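Local coordinates for protein alkaline phosphatase (PDB 2W5V) that probably hydrolyses phosphate monoesters as a zinc- and magnesium-dependent alkaline phosphatase from a cold-living Antarctic bacterium, at residues B[154-159]-B[181-186]; B[169-174]-B[215-220]. The protein carries 1 engineered substitution. All coordinates share one frame; numbering follows the deposited sequence.

Contact 1: B[154-159]-B[181-186]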
loop_
_atom_site.group_PDB
_atom_site.type_symbol
_atom_site.label_atom_id
_atom_site.label_comp_id
_atom_site.label_asym_id
_atom_site.label_seq_id
_atom_site.Cartn_x
_atom_site.Cartn_y
_atom_site.Cartn_z
ATOM N N ILE B 154 31.769 12.457 0.019
ATOM C CA ILE B 154 30.718 12.359 1.019
ATOM C C ILE B 154 31.297 12.100 2.409
ATOM O O ILE B 154 30.868 12.709 3.393
ATOM C CB ILE B 154 29.687 11.274 0.630
ATOM C CG1 ILE B 154 28.794 11.816 -0.488
ATOM C CG2 ILE B 154 28.850 10.863 1.838
ATOM C CD1 ILE B 154 28.017 10.764 -1.238
ATOM N N ALA B 155 32.278 11.209 2.487
ATOM C CA ALA B 155 32.956 10.955 3.754
ATOM C C ALA B 155 33.583 12.236 4.311
ATOM O O ALA B 155 33.449 12.542 5.496
ATOM C CB ALA B 155 34.012 9.881 3.583
ATOM N N MET B 156 34.274 12.983 3.458
ATOM C CA MET B 156 34.837 14.258 3.886
ATOM C C MET B 156 33.741 15.228 4.342
ATOM O O MET B 156 33.950 15.990 5.286
ATOM C CB MET B 156 35.667 14.897 2.767
ATOM C CG MET B 156 36.328 16.200 3.181
ATOM S SD MET B 156 37.716 15.916 4.304
ATOM C CE MET B 156 38.830 15.018 3.226
ATOM N N ASP B 157 32.587 15.207 3.670
ATOM C CA ASP B 157 31.449 16.044 4.069
ATOM C C ASP B 157 30.981 15.732 5.494
ATOM O O ASP B 157 30.514 16.621 6.214
ATOM C CB ASP B 157 30.270 15.870 3.103
ATOM C CG ASP B 157 30.504 16.537 1.753
ATOM O OD1 ASP B 157 31.425 17.380 1.633
ATOM O OD2 ASP B 157 29.750 16.220 0.805
ATOM N N MET B 158 31.092 14.469 5.892
ATOM C CA MET B 158 30.717 14.072 7.248
ATOM C C MET B 158 31.457 14.922 8.275
ATOM O O MET B 158 30.884 15.352 9.276
ATOM C CB MET B 158 31.006 12.582 7.480
ATOM C CG MET B 158 30.799 12.111 8.926
ATOM S SD MET B 158 29.057 12.066 9.387
ATOM C CE MET B 158 28.556 10.520 8.630
ATOM N N THR B 159 32.734 15.176 8.013
ATOM C CA THR B 159 33.564 15.923 8.948
ATOM C C THR B 159 33.136 17.384 9.069
ATOM O O THR B 159 33.553 18.079 9.995
ATOM C CB THR B 159 35.066 15.853 8.561
ATOM O OG1 THR B 159 35.341 16.786 7.504
ATOM C CG2 THR B 159 35.434 14.437 8.120
ATOM N N LYS B 181 44.214 10.380 1.787
ATOM C CA LYS B 181 43.974 11.209 2.968
ATOM C C LYS B 181 43.391 10.397 4.125
ATOM O O LYS B 181 42.590 9.484 3.906
ATOM C CB LYS B 181 43.002 12.339 2.641
ATOM C CG LYS B 181 43.547 13.417 1.739
ATOM C CD LYS B 181 42.502 14.503 1.542
ATOM C CE LYS B 181 43.054 15.674 0.742
ATOM N NZ LYS B 181 42.052 16.771 0.630
ATOM N N ASP B 182 43.781 10.738 5.354
ATOM C CA ASP B 182 43.203 10.109 6.545
ATOM C C ASP B 182 42.065 10.956 7.086
ATOM O O ASP B 182 42.289 11.885 7.860
ATOM C CB ASP B 182 44.252 9.904 7.643
ATOM C CG ASP B 182 43.645 9.349 8.934
ATOM O OD1 ASP B 182 42.426 9.060 8.951
ATOM O OD2 ASP B 182 44.386 9.199 9.931
ATOM N N VAL B 183 40.842 10.628 6.687
ATOM C CA VAL B 183 39.686 11.432 7.060
ATOM C C VAL B 183 39.201 11.092 8.466
ATOM O O VAL B 183 38.550 11.902 9.127
ATOM C CB VAL B 183 38.543 11.266 6.042
ATOM C CG1 VAL B 183 37.355 12.103 6.445
ATOM C CG2 VAL B 183 39.027 11.660 4.656
ATOM N N LEU B 184 39.532 9.889 8.921
ATOM C CA LEU B 184 39.225 9.477 10.276
ATOM C C LEU B 184 39.804 10.496 11.253
ATOM O O LEU B 184 39.126 10.941 12.182
ATOM C CB LEU B 184 39.838 8.103 10.551
ATOM C CG LEU B 184 38.959 7.097 11.289
ATOM C CD1 LEU B 184 39.830 6.162 12.102
ATOM C CD2 LEU B 184 37.951 7.801 12.178
ATOM N N ALA B 185 41.069 10.861 11.030
ATOM C CA ALA B 185 41.765 11.821 11.881
ATOM C C ALA B 185 41.070 13.179 11.850
ATOM O O ALA B 185 40.993 13.872 12.862
ATOM C CB ALA B 185 43.227 11.958 11.451
ATOM N N ILE B 186 40.562 13.548 10.681
ATOM C CA ILE B 186 39.813 14.790 10.535
ATOM C C ILE B 186 38.491 14.719 11.307
ATOM O O ILE B 186 38.085 15.691 11.942
ATOM C CB ILE B 186 39.557 15.123 9.047
ATOM C CG1 ILE B 186 40.882 15.173 8.280
ATOM C CG2 ILE B 186 38.807 16.439 8.913
ATOM C CD1 ILE B 186 40.759 15.704 6.870
#

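Contact 2: B[169-174]-B[215-220]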
loop_
_atom_site.group_PDB
_atom_site.type_symbol
_atom_site.label_atom_id
_atom_site.label_comp_id
_atom_site.label_asym_id
_atom_site.label_seq_id
_atom_site.Cartn_x
_atom_site.Cartn_y
_atom_site.Cartn_z
ATOM N N GLY B 169 28.581 1.040 8.182
ATOM C CA GLY B 169 29.822 0.566 7.593
ATOM C C GLY B 169 30.546 1.708 6.898
ATOM O O GLY B 169 30.239 2.881 7.135
ATOM N N GLY B 170 31.511 1.368 6.048
ATOM C CA GLY B 170 32.185 2.350 5.215
ATOM C C GLY B 170 33.530 2.850 5.708
ATOM O O GLY B 170 33.981 3.921 5.301
ATOM N N LEU B 171 34.191 2.083 6.570
ATOM C CA LEU B 171 35.505 2.488 7.064
ATOM C C LEU B 171 36.475 2.784 5.916
ATOM O O LEU B 171 37.343 3.650 6.025
ATOM C CB LEU B 171 36.092 1.421 7.993
ATOM C CG LEU B 171 37.401 1.778 8.702
ATOM C CD1 LEU B 171 37.251 3.062 9.513
ATOM C CD2 LEU B 171 37.844 0.633 9.594
ATOM N N ASN B 172 36.322 2.057 4.817
ATOM C CA ASN B 172 37.164 2.246 3.644
ATOM C C ASN B 172 37.183 3.688 3.138
ATOM O O ASN B 172 38.225 4.194 2.721
ATOM C CB ASN B 172 36.730 1.312 2.507
ATOM C CG ASN B 172 37.291 -0.093 2.653
ATOM O OD1 ASN B 172 38.145 -0.350 3.503
ATOM N ND2 ASN B 172 36.811 -1.011 1.815
ATOM N N TYR B 173 36.029 4.348 3.163
ATOM C CA TYR B 173 35.918 5.702 2.608
ATOM C C TYR B 173 36.571 6.766 3.491
ATOM O O TYR B 173 36.749 7.918 3.078
ATOM C CB TYR B 173 34.450 6.018 2.299
ATOM C CG TYR B 173 33.876 4.981 1.364
ATOM C CD1 TYR B 173 33.153 3.898 1.851
ATOM C CD2 TYR B 173 34.114 5.050 -0.005
ATOM C CE1 TYR B 173 32.657 2.927 0.994
ATOM C CE2 TYR B 173 33.619 4.088 -0.867
ATOM C CZ TYR B 173 32.896 3.030 -0.363
ATOM O OH TYR B 173 32.410 2.073 -1.222
ATOM N N PHE B 174 36.955 6.362 4.695
ATOM C CA PHE B 174 37.639 7.249 5.631
ATOM C C PHE B 174 39.140 6.952 5.788
ATOM O O PHE B 174 39.930 7.856 6.069
ATOM C CB PHE B 174 36.960 7.186 7.002
ATOM C CG PHE B 174 35.568 7.744 7.013
ATOM C CD1 PHE B 174 35.334 9.053 7.398
ATOM C CD2 PHE B 174 34.491 6.961 6.631
ATOM C CE1 PHE B 174 34.048 9.571 7.407
ATOM C CE2 PHE B 174 33.202 7.474 6.636
ATOM C CZ PHE B 174 32.982 8.779 7.028
ATOM N N LEU B 215 31.796 0.198 11.593
ATOM C CA LEU B 215 31.943 -1.194 12.023
ATOM C C LEU B 215 32.170 -2.208 10.902
ATOM O O LEU B 215 32.077 -3.418 11.119
ATOM C CB LEU B 215 30.732 -1.602 12.869
ATOM C CG LEU B 215 30.486 -0.711 14.087
ATOM C CD1 LEU B 215 29.271 -1.183 14.864
ATOM C CD2 LEU B 215 31.741 -0.674 14.979
ATOM N N ALA B 216 32.476 -1.714 9.711
ATOM C CA ALA B 216 32.761 -2.575 8.571
ATOM C C ALA B 216 33.520 -1.757 7.545
ATOM O O ALA B 216 33.403 -0.538 7.523
ATOM C CB ALA B 216 31.469 -3.116 7.967
ATOM N N ASP B 217 34.305 -2.425 6.706
ATOM C CA ASP B 217 35.079 -1.730 5.682
ATOM C C ASP B 217 34.142 -1.142 4.639
ATOM O O ASP B 217 34.313 -0.002 4.220
ATOM C CB ASP B 217 36.083 -2.675 5.020
ATOM C CG ASP B 217 37.176 -3.133 5.974
ATOM O OD1 ASP B 217 37.281 -2.567 7.084
ATOM O OD2 ASP B 217 37.929 -4.061 5.608
ATOM N N GLU B 218 33.159 -1.938 4.221
ATOM C CA GLU B 218 32.131 -1.481 3.295
ATOM C C GLU B 218 30.755 -1.608 3.956
ATOM O O GLU B 218 30.500 -0.971 4.972
ATOM C CB GLU B 218 32.211 -2.263 1.983
ATOM C CG GLU B 218 33.535 -2.062 1.240
ATOM C CD GLU B 218 33.617 -0.716 0.541
ATOM O OE1 GLU B 218 34.730 -0.147 0.441
ATOM O OE2 GLU B 218 32.563 -0.219 0.091
ATOM N N ALA B 219 29.872 -2.436 3.408
ATOM C CA ALA B 219 28.571 -2.628 4.036
ATOM C C ALA B 219 28.722 -3.496 5.276
ATOM O O ALA B 219 29.660 -4.288 5.374
ATOM C CB ALA B 219 27.590 -3.271 3.059
ATOM N N MET B 220 27.795 -3.349 6.218
ATOM C CA MET B 220 27.703 -4.278 7.342
ATOM C C MET B 220 27.354 -5.655 6.799
ATOM O O MET B 220 26.859 -5.773 5.675
ATOM C CB MET B 220 26.612 -3.842 8.320
ATOM C CG MET B 220 26.811 -2.451 8.903
ATOM S SD MET B 220 28.196 -2.430 10.047
ATOM C CE MET B 220 27.591 -3.552 11.313
HETATM O O HOH W 1 38.471 -0.310 6.011
#

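Contact 1: B[154-159]-B[181-186]
M156 lays its thioether over the apolar side of 181-186, with CE 3.7 Å from CG2 of V183 and SD 4.0 Å from CD1 of I186. CG stands anti to the backbone N (chi1 -177°), and bends at chi2 and chi3 carry the methyl across to the second helix. At its far end CE also meets the aliphatic part of K181, whose extended chain crosses the methionine at about a right angle at CD. Deeper in, T159 and V183 press methyl on methyl: T159 CG2 lies 3.5 Å from V183 CG1, tighter than ordinary van der Waals contact. I186 CG2 rests against T159 too, 3.8 Å from both its CB and its OG1. The threonine hydroxyl turns back on its own chain, donating a 2.7 Å bond from OG1 to M156 O in the carbonyl plane; this ties down its rotation. D182 N-caps helix 183-188, its OD1 accepting from A185 N (3.1 Å) from above the carboxylate plane. The joint is therefore apolar side-chain packing between two helices, while the T159 hydroxyl and the D182 carboxylate find partners within their own segments. L187 of helix 183-188 touches M158 and T159, and helix 172-175 meets both helices, its F174 packing on A155, V183 and L214 of strand 210-214 in the large sheet.

Contact 2: B[169-174]-B[215-220]
G169 and G170 press directly on the backbone of 215-220, with G169 CA 3.1 Å from E218 O in a CA-H...O contact. A CB on G169 would clash with that oxygen, and at the backbone angles of G170 (phi 99°) a side chain would be jammed against the carbonyl oxygen of G169. Straight bonds then clamp the turn, L171 N to A216 O (2.9 Å, 168°) and N172 N to D217 O (2.9 Å); those from G170 N to A216 O and E218 O are weak. A bend at chi2 (-76°) turns CD of E218 back toward 169-174, and its carboxylate spans two side chains. OE1 takes N172 ND2 at 2.6 Å on its anti lone pair, nearly in the amide plane, while OE2 accepts from Y173 OH at 2.6 Å on its syn lone pair. An alanine at E218 would probably leave the N172 amide and the Y173 hydroxyl without their shared acceptor and free the amide to turn. The looser side lies at exposed D217, where a water donates to N172 OD1 (2.5 Å) and, weakly, to D217 OD1. The contact joins the turn between strand 165-169 and helix 172-175 to the loop leaving the adjacent parallel strand 210-214, with Y173 resting on helix 151-158.

Both contacts are partly buried and lie on the same side of the chain's centre, contact 2 nearer to it. Helix 172-175 connects them: F174 O probably accepts a hydrogen bond from V183 N, and A155 CB packs against Y173 O. Contact 1 joins two helices farther out through methyl groups and a thioether, whereas contact 2, where a turn and a loop follow neighbouring parallel strands, relies on backbone bonds, glycines and a carboxylate grip. Each has a sheltered part and an exposed one: T159 and V183 against K181 in 154-159/181-186, the two glycines against D217 in 169-174/215-220. Their segments alternate along the chain.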